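Local coordinates for hypothetical protein (Pseudomonas putida, PDB 2HLJ) that probably acts on acyl-CoA thioesters as a hot dog-fold thioesterase or acyltransferase, possibly with betainyl-CoA, at residues G21-D25 and A26-L30; F32-A35 and T36-L39; L133-L136 and V137-E141; A145-Y148 and M149-I153. All coordinates share one frame; numbering follows the deposited sequence.

Contact 1: residues G21-D25 and A26-L30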
ATOM      1  N   GLY A  21      -6.966 -12.745  13.290  1.00 24.10           N
ATOM      2  CA  GLY A  21      -6.237 -11.874  14.200  1.00 22.37           C
ATOM      3  C   GLY A  21      -4.968 -11.313  13.601  1.00 22.39           C
ATOM      4  O   GLY A  21      -4.138 -10.779  14.333  1.00 18.94           O
ATOM      5  N   HIS A  22      -4.852 -11.362  12.269  1.00 19.79           N
ATOM      6  CA  HIS A  22      -3.686 -10.782  11.587  1.00 23.14           C
ATOM      7  C   HIS A  22      -3.965  -9.436  10.936  1.00 22.32           C
ATOM      8  O   HIS A  22      -4.986  -9.240  10.281  1.00 23.72           O
ATOM      9  CB  HIS A  22      -3.144 -11.732  10.552  1.00 24.24           C
ATOM     10  CG  HIS A  22      -2.521 -12.947  11.148  1.00 30.89           C
ATOM     11  ND1 HIS A  22      -2.523 -14.168  10.517  1.00 32.13           N
ATOM     12  CD2 HIS A  22      -1.940 -13.146  12.355  1.00 36.41           C
ATOM     13  CE1 HIS A  22      -1.938 -15.059  11.294  1.00 28.99           C
ATOM     14  NE2 HIS A  22      -1.563 -14.463  12.410  1.00 34.08           N
ATOM     15  N   LEU A  23      -3.015  -8.524  11.115  1.00 21.63           N
ATOM     16  CA  LEU A  23      -3.061  -7.200  10.533  1.00 19.61           C
ATOM     17  C   LEU A  23      -3.279  -7.316   9.013  1.00 19.98           C
ATOM     18  O   LEU A  23      -2.510  -7.985   8.306  1.00 20.79           O
ATOM     19  CB  LEU A  23      -1.761  -6.467  10.864  1.00 20.33           C
ATOM     20  CG  LEU A  23      -1.622  -4.996  10.434  1.00 21.15           C
ATOM     21  CD1 LEU A  23      -2.726  -4.146  11.019  1.00 23.18           C
ATOM     22  CD2 LEU A  23      -0.269  -4.470  10.817  1.00 20.14           C
ATOM     23  N   ARG A  24      -4.341  -6.676   8.520  1.00 22.25           N
ATOM     24  CA  ARG A  24      -4.615  -6.616   7.067  1.00 23.92           C
ATOM     25  C   ARG A  24      -3.554  -5.772   6.357  1.00 19.01           C
ATOM     26  O   ARG A  24      -3.047  -4.786   6.931  1.00 19.23           O
ATOM     27  CB  ARG A  24      -6.032  -6.065   6.817  1.00 24.15           C
ATOM     28  CG  ARG A  24      -6.371  -5.865   5.329  1.00 28.60           C
ATOM     29  CD  ARG A  24      -7.692  -5.156   5.167  1.00 31.64           C
ATOM     30  NE  ARG A  24      -8.810  -5.973   5.618  1.00 29.82           N
ATOM     31  CZ  ARG A  24      -9.347  -6.951   4.890  1.00 35.70           C
ATOM     32  NH1 ARG A  24      -8.870  -7.267   3.668  1.00 22.96           N
ATOM     33  NH2 ARG A  24     -10.357  -7.634   5.401  1.00 36.29           N
ATOM     34  N   ASP A  25      -3.219  -6.161   5.125  1.00 18.59           N
ATOM     35  CA  ASP A  25      -2.155  -5.542   4.335  1.00 17.73           C
ATOM     36  C   ASP A  25      -2.280  -4.016   4.269  1.00 20.26           C
ATOM     37  O   ASP A  25      -1.286  -3.292   4.444  1.00 18.10           O
ATOM     38  CB  ASP A  25      -2.096  -6.128   2.893  1.00 15.58           C
ATOM     39  CG  ASP A  25      -3.465  -6.122   2.150  1.00 20.78           C
ATOM     40  OD1 ASP A  25      -4.512  -5.574   2.634  1.00 21.24           O
ATOM     41  OD2 ASP A  25      -3.487  -6.726   1.070  1.00 23.03           O
ATOM     42  N   ALA A  26      -3.503  -3.518   4.084  1.00 18.85           N
ATOM     43  CA  ALA A  26      -3.676  -2.070   3.909  1.00 18.65           C
ATOM     44  C   ALA A  26      -3.355  -1.277   5.188  1.00 18.75           C
ATOM     45  O   ALA A  26      -2.979  -0.097   5.138  1.00 17.92           O
ATOM     46  CB  ALA A  26      -5.076  -1.764   3.426  1.00 17.23           C
ATOM     47  N   PHE A  27      -3.526  -1.929   6.336  1.00 20.70           N
ATOM     48  CA  PHE A  27      -3.350  -1.267   7.615  1.00 19.82           C
ATOM     49  C   PHE A  27      -1.873  -1.198   8.003  1.00 20.62           C
ATOM     50  O   PHE A  27      -1.500  -0.341   8.805  1.00 22.37           O
ATOM     51  CB  PHE A  27      -4.234  -1.877   8.704  1.00 21.31           C
ATOM     52  CG  PHE A  27      -5.710  -1.578   8.525  1.00 20.75           C
ATOM     53  CD1 PHE A  27      -6.157  -0.281   8.460  1.00 21.08           C
ATOM     54  CD2 PHE A  27      -6.639  -2.603   8.382  1.00 16.03           C
ATOM     55  CE1 PHE A  27      -7.509  -0.003   8.262  1.00 22.79           C
ATOM     56  CE2 PHE A  27      -7.968  -2.339   8.179  1.00 18.61           C
ATOM     57  CZ  PHE A  27      -8.404  -1.029   8.119  1.00 22.19           C
ATOM     58  N   TYR A  28      -1.020  -2.045   7.421  1.00 19.40           N
ATOM     59  CA  TYR A  28       0.440  -1.789   7.538  1.00 17.10           C
ATOM     60  C   TYR A  28       0.727  -0.440   6.874  1.00 16.44           C
ATOM     61  O   TYR A  28       1.404   0.414   7.451  1.00 18.97           O
ATOM     62  CB  TYR A  28       1.277  -2.816   6.816  1.00 19.53           C
ATOM     63  CG  TYR A  28       1.369  -4.238   7.317  1.00 17.03           C
ATOM     64  CD1 TYR A  28       0.340  -5.132   7.110  1.00 18.82           C
ATOM     65  CD2 TYR A  28       2.562  -4.729   7.872  1.00 18.60           C
ATOM     66  CE1 TYR A  28       0.453  -6.435   7.505  1.00 21.23           C
ATOM     67  CE2 TYR A  28       2.694  -6.048   8.258  1.00 19.69           C
ATOM     68  CZ  TYR A  28       1.626  -6.909   8.067  1.00 19.40           C
ATOM     69  OH  TYR A  28       1.711  -8.247   8.430  1.00 18.33           O
ATOM     70  N   LEU A  29       0.171  -0.238   5.674  1.00 19.59           N
ATOM     71  CA  LEU A  29       0.306   1.042   4.958  1.00 18.46           C
ATOM     72  C   LEU A  29      -0.348   2.224   5.671  1.00 14.79           C
ATOM     73  O   LEU A  29       0.182   3.320   5.615  1.00 17.29           O
ATOM     74  CB  LEU A  29      -0.164   0.941   3.498  1.00 16.79           C
ATOM     75  CG  LEU A  29       0.398   1.971   2.514  1.00 25.20           C
ATOM     76  CD1 LEU A  29       1.912   1.787   2.228  1.00 28.87           C
ATOM     77  CD2 LEU A  29      -0.375   1.901   1.172  1.00 23.37           C
ATOM     78  N   LEU A  30      -1.473   2.015   6.366  1.00 16.29           N
ATOM     79  CA  LEU A  30      -2.050   3.066   7.186  1.00 13.47           C
ATOM     80  C   LEU A  30      -1.118   3.540   8.297  1.00 18.50           C
ATOM     81  O   LEU A  30      -0.967   4.759   8.530  1.00 19.23           O
ATOM     82  CB  LEU A  30      -3.415   2.638   7.784  1.00 16.25           C
ATOM     83  CG  LEU A  30      -4.120   3.753   8.539  1.00 15.37           C
ATOM     84  CD1 LEU A  30      -4.380   4.954   7.640  1.00 15.20           C
ATOM     85  CD2 LEU A  30      -5.424   3.278   9.208  1.00 17.77           C
TER
HETATM   86  O   HOH W   1      -0.511  -9.491   9.368  1.00 18.93           O

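Contact 2: residues F32-A35 and T36-L39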
ATOM      1  N   PHE A  32       2.126   3.264   8.318  1.00 17.45           N
ATOM      2  CA  PHE A  32       3.134   4.080   7.643  1.00 17.35           C
ATOM      3  C   PHE A  32       2.655   5.491   7.213  1.00 19.17           C
ATOM      4  O   PHE A  32       3.433   6.455   7.285  1.00 20.20           O
ATOM      5  CB  PHE A  32       3.734   3.338   6.431  1.00 16.83           C
ATOM      6  CG  PHE A  32       4.503   2.085   6.758  1.00 20.17           C
ATOM      7  CD1 PHE A  32       5.236   1.937   7.930  1.00 17.89           C
ATOM      8  CD2 PHE A  32       4.609   1.078   5.786  1.00 19.72           C
ATOM      9  CE1 PHE A  32       5.982   0.787   8.159  1.00 17.46           C
ATOM     10  CE2 PHE A  32       5.283  -0.084   6.042  1.00 10.75           C
ATOM     11  CZ  PHE A  32       6.009  -0.227   7.206  1.00 14.49           C
ATOM     12  N   SER A  33       1.390   5.634   6.806  1.00 19.98           N
ATOM     13  CA  SER A  33       0.812   6.958   6.425  1.00 18.56           C
ATOM     14  C   SER A  33       0.816   7.914   7.605  1.00 18.45           C
ATOM     15  O   SER A  33       1.133   9.096   7.468  1.00 18.26           O
ATOM     16  CB  SER A  33      -0.642   6.815   5.912  1.00 17.06           C
ATOM     17  OG  SER A  33      -1.062   7.907   5.079  1.00 18.97           O
ATOM     18  N   TYR A  34       0.411   7.399   8.749  1.00 20.06           N
ATOM     19  CA  TYR A  34       0.437   8.157   9.979  1.00 20.61           C
ATOM     20  C   TYR A  34       1.870   8.529  10.324  1.00 19.61           C
ATOM     21  O   TYR A  34       2.114   9.613  10.788  1.00 16.68           O
ATOM     22  CB  TYR A  34      -0.167   7.376  11.117  1.00 20.77           C
ATOM     23  CG  TYR A  34      -1.662   7.125  11.040  1.00 22.00           C
ATOM     24  CD1 TYR A  34      -2.524   7.994  10.364  1.00 24.53           C
ATOM     25  CD2 TYR A  34      -2.216   6.048  11.703  1.00 27.06           C
ATOM     26  CE1 TYR A  34      -3.897   7.751  10.319  1.00 23.49           C
ATOM     27  CE2 TYR A  34      -3.575   5.815  11.687  1.00 25.38           C
ATOM     28  CZ  TYR A  34      -4.415   6.657  10.992  1.00 26.97           C
ATOM     29  OH  TYR A  34      -5.777   6.391  10.977  1.00 26.09           O
ATOM     30  N   ALA A  35       2.803   7.630  10.055  1.00 19.68           N
ATOM     31  CA  ALA A  35       4.230   7.916  10.246  1.00 23.25           C
ATOM     32  C   ALA A  35       4.700   9.070   9.357  1.00 22.32           C
ATOM     33  O   ALA A  35       5.480   9.925   9.805  1.00 22.51           O
ATOM     34  CB  ALA A  35       5.074   6.680   9.975  1.00 22.77           C
ATOM     35  N   THR A  36       4.266   9.071   8.090  1.00 22.17           N
ATOM     36  CA  THR A  36       4.567  10.173   7.148  1.00 19.02           C
ATOM     37  C   THR A  36       4.006  11.489   7.690  1.00 19.54           C
ATOM     38  O   THR A  36       4.688  12.511   7.701  1.00 20.28           O
ATOM     39  CB  THR A  36       3.966   9.893   5.765  1.00 19.23           C
ATOM     40  OG1 THR A  36       4.547   8.712   5.199  1.00 18.94           O
ATOM     41  CG2 THR A  36       4.192  11.076   4.804  1.00 24.02           C
ATOM     42  N   ASP A  37       2.784  11.456   8.217  1.00 20.26           N
ATOM     43  CA  ASP A  37       2.197  12.667   8.796  1.00 18.69           C
ATOM     44  C   ASP A  37       3.026  13.213   9.997  1.00 18.54           C
ATOM     45  O   ASP A  37       3.283  14.416  10.133  1.00 15.82           O
ATOM     46  CB  ASP A  37       0.752  12.432   9.225  1.00 17.14           C
ATOM     47  CG  ASP A  37      -0.178  12.086   8.063  1.00 25.77           C
ATOM     48  OD1 ASP A  37       0.212  12.173   6.878  1.00 25.43           O
ATOM     49  OD2 ASP A  37      -1.320  11.692   8.353  1.00 26.28           O
ATOM     50  N   ALA A  38       3.404  12.322  10.880  1.00 21.13           N
ATOM     51  CA  ALA A  38       4.246  12.659  12.015  1.00 20.80           C
ATOM     52  C   ALA A  38       5.619  13.181  11.595  1.00 19.35           C
ATOM     53  O   ALA A  38       6.165  14.050  12.247  1.00 21.88           O
ATOM     54  CB  ALA A  38       4.402  11.432  12.929  1.00 23.69           C
ATOM     55  N   LEU A  39       6.186  12.650  10.528  1.00 19.84           N
ATOM     56  CA  LEU A  39       7.433  13.183  10.009  1.00 19.48           C
ATOM     57  C   LEU A  39       7.257  14.646   9.556  1.00 20.15           C
ATOM     58  O   LEU A  39       8.125  15.483   9.792  1.00 19.48           O
ATOM     59  CB  LEU A  39       7.928  12.336   8.848  1.00 18.66           C
ATOM     60  CG  LEU A  39       9.290  12.734   8.294  1.00 21.68           C
ATOM     61  CD1 LEU A  39      10.415  12.609   9.319  1.00 26.30           C
ATOM     62  CD2 LEU A  39       9.585  11.965   7.037  1.00 26.09           C
TER

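Contact 3: residues L133-L136 and V137-E141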
ATOM      1  N   LEU A 133      15.163  18.946   6.658  1.00 18.06           N
ATOM      2  CA  LEU A 133      15.380  17.692   5.952  1.00 19.29           C
ATOM      3  C   LEU A 133      16.867  17.302   5.927  1.00 19.66           C
ATOM      4  O   LEU A 133      17.224  16.150   6.159  1.00 19.47           O
ATOM      5  CB  LEU A 133      14.840  17.789   4.505  1.00 19.78           C
ATOM      6  CG  LEU A 133      13.313  17.813   4.369  1.00 20.98           C
ATOM      7  CD1 LEU A 133      12.867  18.120   2.950  1.00 24.78           C
ATOM      8  CD2 LEU A 133      12.697  16.519   4.839  1.00 20.35           C
ATOM      9  N   ASN A 134      17.734  18.262   5.645  1.00 20.64           N
ATOM     10  CA  ASN A 134      19.181  17.986   5.660  1.00 20.06           C
ATOM     11  C   ASN A 134      19.664  17.575   7.057  1.00 20.67           C
ATOM     12  O   ASN A 134      20.518  16.693   7.191  1.00 17.38           O
ATOM     13  CB  ASN A 134      19.965  19.189   5.180  1.00 20.99           C
ATOM     14  CG  ASN A 134      19.817  19.444   3.683  1.00 21.34           C
ATOM     15  OD1 ASN A 134      19.621  18.535   2.901  1.00 22.28           O
ATOM     16  ND2 ASN A 134      19.963  20.690   3.291  1.00 15.82           N
ATOM     17  N   HIS A 135      19.122  18.216   8.091  1.00 19.04           N
ATOM     18  CA  HIS A 135      19.457  17.874   9.496  1.00 19.64           C
ATOM     19  C   HIS A 135      19.132  16.400   9.803  1.00 19.25           C
ATOM     20  O   HIS A 135      19.964  15.637  10.324  1.00 15.43           O
ATOM     21  CB  HIS A 135      18.694  18.807  10.429  1.00 20.28           C
ATOM     22  CG  HIS A 135      18.971  18.580  11.883  1.00 26.44           C
ATOM     23  ND1 HIS A 135      20.183  18.884  12.460  1.00 27.64           N
ATOM     24  CD2 HIS A 135      18.194  18.088  12.878  1.00 23.49           C
ATOM     25  CE1 HIS A 135      20.150  18.576  13.744  1.00 25.24           C
ATOM     26  NE2 HIS A 135      18.954  18.099  14.027  1.00 28.40           N
ATOM     27  N   LEU A 136      17.919  15.990   9.454  1.00 21.09           N
ATOM     28  CA  LEU A 136      17.486  14.589   9.643  1.00 20.09           C
ATOM     29  C   LEU A 136      18.333  13.598   8.875  1.00 17.74           C
ATOM     30  O   LEU A 136      18.717  12.546   9.381  1.00 19.49           O
ATOM     31  CB  LEU A 136      16.025  14.421   9.229  1.00 20.87           C
ATOM     32  CG  LEU A 136      14.990  14.898  10.242  1.00 25.29           C
ATOM     33  CD1 LEU A 136      13.620  14.686   9.656  1.00 32.25           C
ATOM     34  CD2 LEU A 136      15.141  14.131  11.547  1.00 33.87           C
ATOM     35  N   VAL A 137      18.594  13.920   7.627  1.00 19.58           N
ATOM     36  CA  VAL A 137      19.477  13.108   6.783  1.00 20.30           C
ATOM     37  C   VAL A 137      20.870  12.925   7.400  1.00 20.51           C
ATOM     38  O   VAL A 137      21.391  11.803   7.439  1.00 15.84           O
ATOM     39  CB  VAL A 137      19.545  13.709   5.365  1.00 19.85           C
ATOM     40  CG1 VAL A 137      20.655  13.075   4.506  1.00 25.09           C
ATOM     41  CG2 VAL A 137      18.154  13.555   4.680  1.00 20.45           C
ATOM     42  N   GLU A 138      21.459  14.023   7.889  1.00 22.58           N
ATOM     43  CA  GLU A 138      22.786  13.984   8.532  1.00 24.41           C
ATOM     44  C   GLU A 138      22.816  13.021   9.716  1.00 23.45           C
ATOM     45  O   GLU A 138      23.834  12.367   9.983  1.00 23.16           O
ATOM     46  CB  GLU A 138      23.196  15.383   9.017  1.00 25.28           C
ATOM     47  CG  GLU A 138      23.569  16.377   7.889  1.00 33.53           C
ATOM     48  CD  GLU A 138      23.654  17.860   8.345  1.00 32.50           C
ATOM     49  OE1 GLU A 138      24.140  18.132   9.480  1.00 48.95           O
ATOM     50  OE2 GLU A 138      23.248  18.753   7.554  1.00 38.38           O
ATOM     51  N   GLN A 139      21.700  12.944  10.431  1.00 21.10           N
ATOM     52  CA  GLN A 139      21.551  12.023  11.552  1.00 21.80           C
ATOM     53  C   GLN A 139      21.368  10.543  11.151  1.00 20.95           C
ATOM     54  O   GLN A 139      21.246   9.699  12.047  1.00 21.46           O
ATOM     55  CB  GLN A 139      20.369  12.461  12.427  1.00 20.58           C
ATOM     56  CG  GLN A 139      20.553  13.793  13.116  1.00 23.24           C
ATOM     57  CD  GLN A 139      19.323  14.186  13.921  1.00 22.63           C
ATOM     58  OE1 GLN A 139      18.201  13.925  13.518  1.00 28.25           O
ATOM     59  NE2 GLN A 139      19.542  14.835  15.054  1.00 30.29           N
ATOM     60  N   GLN A 140      21.330  10.232   9.845  1.00 20.74           N
ATOM     61  CA  GLN A 140      21.250   8.837   9.315  1.00 21.90           C
ATOM     62  C   GLN A 140      22.574   8.086   9.086  1.00 25.86           C
ATOM     63  O   GLN A 140      22.564   6.974   8.547  1.00 25.96           O
ATOM     64  CB  GLN A 140      20.461   8.794   7.996  1.00 19.61           C
ATOM     65  CG  GLN A 140      19.039   9.260   8.180  1.00 20.65           C
ATOM     66  CD  GLN A 140      18.193   9.324   6.915  1.00 23.49           C
ATOM     67  OE1 GLN A 140      17.013   9.584   7.019  1.00 19.36           O
ATOM     68  NE2 GLN A 140      18.785   9.124   5.733  1.00 15.55           N
ATOM     69  N   GLU A 141      23.699   8.661   9.470  1.00 32.73           N
ATOM     70  CA  GLU A 141      24.986   7.968   9.280  1.00 39.50           C
ATOM     71  C   GLU A 141      25.040   6.597   9.973  1.00 41.11           C
ATOM     72  O   GLU A 141      25.672   5.677   9.464  1.00 44.17           O
ATOM     73  CB  GLU A 141      26.163   8.852   9.719  1.00 41.85           C
ATOM     74  CG  GLU A 141      26.327  10.142   8.883  1.00 43.20           C
ATOM     75  CD  GLU A 141      26.362   9.890   7.375  1.00 49.07           C
ATOM     76  OE1 GLU A 141      27.185   9.056   6.912  1.00 34.93           O
ATOM     77  OE2 GLU A 141      25.562  10.537   6.657  1.00 51.34           O
TER

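Contact 4: residues A145-Y148 and M149-I153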
ATOM      1  N   ALA A 145      21.094   0.258   6.473  1.00 35.80           N
ATOM      2  CA  ALA A 145      20.761   0.564   5.072  1.00 36.58           C
ATOM      3  C   ALA A 145      19.394  -0.023   4.657  1.00 34.89           C
ATOM      4  O   ALA A 145      19.025  -1.128   5.066  1.00 35.64           O
ATOM      5  CB  ALA A 145      21.860   0.068   4.124  1.00 36.46           C
ATOM      6  N   PRO A 146      18.617   0.737   3.883  1.00 33.77           N
ATOM      7  CA  PRO A 146      17.305   0.241   3.484  1.00 32.34           C
ATOM      8  C   PRO A 146      17.416  -0.984   2.590  1.00 32.09           C
ATOM      9  O   PRO A 146      18.032  -0.947   1.520  1.00 32.40           O
ATOM     10  CB  PRO A 146      16.693   1.434   2.739  1.00 32.17           C
ATOM     11  CG  PRO A 146      17.440   2.623   3.275  1.00 29.26           C
ATOM     12  CD  PRO A 146      18.837   2.103   3.381  1.00 36.52           C
ATOM     13  N   GLN A 147      16.841  -2.078   3.046  1.00 29.82           N
ATOM     14  CA  GLN A 147      16.950  -3.316   2.305  1.00 30.94           C
ATOM     15  C   GLN A 147      15.983  -3.394   1.112  1.00 27.93           C
ATOM     16  O   GLN A 147      16.370  -3.821   0.026  1.00 30.51           O
ATOM     17  CB  GLN A 147      16.733  -4.476   3.256  1.00 30.54           C
ATOM     18  CG  GLN A 147      16.954  -5.816   2.622  1.00 34.25           C
ATOM     19  CD  GLN A 147      16.809  -6.939   3.614  1.00 35.68           C
ATOM     20  OE1 GLN A 147      16.710  -6.702   4.824  1.00 40.25           O
ATOM     21  NE2 GLN A 147      16.782  -8.177   3.111  1.00 43.47           N
ATOM     22  N   TYR A 148      14.745  -2.964   1.324  1.00 25.63           N
ATOM     23  CA  TYR A 148      13.640  -3.192   0.377  1.00 23.13           C
ATOM     24  C   TYR A 148      13.432  -1.962  -0.511  1.00 24.35           C
ATOM     25  O   TYR A 148      12.473  -1.184  -0.370  1.00 24.07           O
ATOM     26  CB  TYR A 148      12.377  -3.608   1.158  1.00 23.63           C
ATOM     27  CG  TYR A 148      12.626  -4.917   1.877  1.00 19.71           C
ATOM     28  CD1 TYR A 148      12.434  -6.129   1.244  1.00 22.31           C
ATOM     29  CD2 TYR A 148      13.104  -4.937   3.180  1.00 26.02           C
ATOM     30  CE1 TYR A 148      12.708  -7.327   1.886  1.00 16.88           C
ATOM     31  CE2 TYR A 148      13.355  -6.138   3.836  1.00 22.59           C
ATOM     32  CZ  TYR A 148      13.172  -7.312   3.171  1.00 20.16           C
ATOM     33  OH  TYR A 148      13.435  -8.466   3.821  1.00 22.36           O
HETATM   34  N   MSE A 149      14.379  -1.818  -1.431  1.00 26.53           N
HETATM   35  CA  MSE A 149      14.478  -0.700  -2.333  1.00 27.23           C
HETATM   36  C   MSE A 149      14.492  -1.228  -3.724  1.00 25.63           C
HETATM   37  O   MSE A 149      15.093  -2.257  -3.962  1.00 29.13           O
HETATM   38  CB  MSE A 149      15.832  -0.035  -2.137  1.00 30.34           C
HETATM   39  CG  MSE A 149      15.998   0.472  -0.777  1.00 34.35           C
HETATM   40 SE   MSE A 149      15.250   2.193  -0.832  0.75 58.96          SE
HETATM   41  CE  MSE A 149      17.122   2.955  -1.251  1.00 32.45           C
ATOM     42  N   GLY A 150      13.912  -0.482  -4.658  1.00 24.04           N
ATOM     43  CA  GLY A 150      13.951  -0.852  -6.061  1.00 22.29           C
ATOM     44  C   GLY A 150      13.343  -2.215  -6.311  1.00 21.12           C
ATOM     45  O   GLY A 150      13.718  -2.901  -7.254  1.00 18.70           O
ATOM     46  N   ARG A 151      12.367  -2.614  -5.492  1.00 21.32           N
ATOM     47  CA  ARG A 151      11.824  -3.967  -5.596  1.00 21.07           C
ATOM     48  C   ARG A 151      10.799  -4.114  -6.729  1.00 23.06           C
ATOM     49  O   ARG A 151      10.044  -3.184  -7.029  1.00 24.82           O
ATOM     50  CB  ARG A 151      11.199  -4.389  -4.248  1.00 22.45           C
ATOM     51  CG  ARG A 151      12.210  -4.513  -3.121  1.00 26.19           C
ATOM     52  CD  ARG A 151      13.213  -5.548  -3.507  1.00 33.56           C
ATOM     53  NE  ARG A 151      14.186  -5.871  -2.481  1.00 41.27           N
ATOM     54  CZ  ARG A 151      14.282  -7.044  -1.858  1.00 35.52           C
ATOM     55  NH1 ARG A 151      13.427  -8.035  -2.109  1.00 24.18           N
ATOM     56  NH2 ARG A 151      15.241  -7.209  -0.957  1.00 40.90           N
ATOM     57  N   THR A 152      10.786  -5.298  -7.344  1.00 20.13           N
ATOM     58  CA  THR A 152       9.814  -5.642  -8.378  1.00 22.86           C
ATOM     59  C   THR A 152       9.274  -7.048  -8.120  1.00 24.52           C
ATOM     60  O   THR A 152       9.923  -7.883  -7.498  1.00 23.90           O
ATOM     61  CB  THR A 152      10.408  -5.582  -9.827  1.00 24.89           C
ATOM     62  OG1 THR A 152      11.535  -6.459  -9.935  1.00 25.84           O
ATOM     63  CG2 THR A 152      10.832  -4.165 -10.210  1.00 25.86           C
ATOM     64  N   ILE A 153       8.053  -7.281  -8.584  1.00 25.62           N
ATOM     65  CA  ILE A 153       7.294  -8.468  -8.257  1.00 23.36           C
ATOM     66  C   ILE A 153       7.483  -9.474  -9.357  1.00 25.01           C
ATOM     67  O   ILE A 153       7.464  -9.116 -10.531  1.00 28.25           O
ATOM     68  CB  ILE A 153       5.790  -8.128  -8.142  1.00 22.03           C
ATOM     69  CG1 ILE A 153       5.533  -7.272  -6.895  1.00 16.48           C
ATOM     70  CG2 ILE A 153       4.971  -9.376  -8.078  1.00 23.72           C
ATOM     71  CD1 ILE A 153       4.240  -6.429  -6.951  1.00 23.34           C
TER
HETATM   72  O   HOH W   2      10.892  -1.070  -3.330  1.00 21.33           O

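Contact 1: residues G21-D25 and A26-L30
Leu23 CD2 lies over the centre of one face of the Tyr28 ring, a CH-pi contact 3.8 Å from the ring centroid and only 9° off its normal. This is the first turn of the long hot dog helix, 25-43, where the loop runs into it. At the edge of the same ring, near its plane, Arg24 O stands 3.4 Å from Tyr28 CD1. Tyr66 meets Tyr28 edge to face. The Phe27 ring has Leu30 CD2 in plane at its edge, Arg24 CB approaching obliquely, and Trp16 stacked on it. Leu23 CG is anti to the backbone N (chi1 -176°), which turns the isopropyl group to the helix; its CD1 reaches Phe27 CB at 3.6 Å. Phe27 N donates to Arg24 O at 3.0 Å from above the carbonyl plane. The charged ends serve the dimer: Arg24 and Asp25 both bond to Ser33 of the second subunit. Tyr28 OH bonds to His68 O. A leucine in place of Tyr28 would probably leave the His68 carbonyl without this partner and Leu23 without a ring to lie on. One water donates to both Leu23 O and Tyr28 OH, each at 2.7 Å.

Contact 2: residues F32-A35 and T36-L39
Asp37 stands beside the turn before it, next to Ser33 and Tyr34. Its CB lies 3.5 Å from Tyr34 O. CG is anti to its own carbonyl carbon (chi1 -63°), which brings it to 3.3 Å from Ser33 O. OD1 is equally near Ser33 O, but both are acceptors and do not bond; the pairing is probably mildly unfavourable. OD2 points on to the edge of the Tyr34 ring, near its plane, 4.4 Å from Tyr34 CD1. That oxygen is taken up by a salt bridge to Arg24 of the second subunit, which probably offsets the crowding of oxygens. Ser33 OG works on the same interface, bonded to Asp25 and Arg24 of the second subunit and to a bound glycerol.

On another side of the helix, Thr36 CB sits 3.4 Å from Ser33 O, and its OG1 bonds to His94. Phe32 meets the ring of His94 with nearly parallel planes, and Ala35 touches the same histidine.

The backbone carries the regular ladder. Thr36 N bonds to Phe32 O at 2.9 Å, and Ala38 N to Tyr34 O at 3.0 Å with an N-H...O angle of 166°. Asp37 N and Leu39 N repeat the step to Ser33 O and Ala35 O. Phe32, Ala35, Thr36 and Leu39 reach strands of the sheet, while Ser33 and Asp37 reach the partner chain. This two-sided alpha helix, lying on an antiparallel sheet, is the central helix of the hot dog fold.

Contact 3: residues L133-L136 and V137-E141
Val137 N bonds to Leu133 O at 3.0 Å, with an N-H...O angle of 168°, and Glu138 N bonds to Asn134 O at 2.9 Å. These are regular alpha-helical steps. Gln139 N is shared: it donates to His135 O at 3.2 Å and weakly to Leu136 O. Gln140 N then bonds to Val137 O, three residues back. The pattern marks the C-terminal part of helix 127-138 as the chain passes into a type I beta turn from Glu138 to Glu141.

Carbon atoms crowd the carbonyl oxygens. Val137 CG2, anti to its own carbonyl carbon and beside the backbone N, comes 3.1 Å from Leu133 O. Glu138 CG is as close to Asn134 O, and from there its chain runs on, extended. Gln140 CG lies 3.5 Å from Leu136 O.

Leu136 and Gln139 also meet through their side chains. Leu136 CD2 touches Gln139 OE1 at 3.6 Å, a methyl against an amide oxygen. Leu136 also packs on Ile43 of helix 25-43, and Leu133 packs on Ile43, Ile82 and Phe85. The extended chain of Gln140 carries its OE1 to the backbone N of Ile82, on strand 75-85.

Contact 4: residues A145-Y148 and M149-I153
An inverse gamma turn centred on Tyr148 brings Gln147 O to Met149 N at 3.2 Å, a weak hydrogen bond. The turn belongs to the loop after helix 127-138. Ahead of it, Pro146 CB packs on Met149 CG at 3.7 Å. Met149 is present as selenomethionine, and its bent chain sets SE 3.9 Å from the same Pro146 CB. Beyond the turn, Arg151 folds back at chi2 (-60°). Its guanidinium then has Tyr148 CD1 over the centre of one face, 3.7 Å from Arg151 CZ. Ring and guanidinium planes are 36° apart, so the two are not flatly stacked. Gln147 O stands at the guanidinium edge, 3.7 Å from Arg151 NH2. Gln147 CG covers one face of the Tyr148 ring toward its rim. An alanine in place of Arg151 would probably open a gap beside Tyr148 CD1 and give its ring more freedom to turn. A water accepts from Arg151 N at 3.0 Å. Gly150 has positive phi, and its N bonds to Glu109. The loop lies across the sheet: Pro146 and Met149 touch strand 75-85, Tyr148 touches strands 104-114 and 57-66, and Arg151 reaches strand 57-66 and Glu61 of the second subunit.

The four contacts follow one another along the chain without overlap. Contacts 1 and 2 share helix 25-43, with centres 15 Å apart, and together they present both the start and the middle of that helix to the second subunit. Contact 3 is on helix 127-138. It meets contact 2 where Leu39 CD1 packs on Leu136 CD1 at 3.8 Å, so the later helix rests against the central one. Contacts 1 and 3 lie on opposite sides of the chain's centre, about 29 Å apart between centres. The centre of contact 4 is about 20 Å from that of contact 2, and contact 4 returns the chain to the sheet and the dimer partner. Three of the four therefore touch the dimer interface.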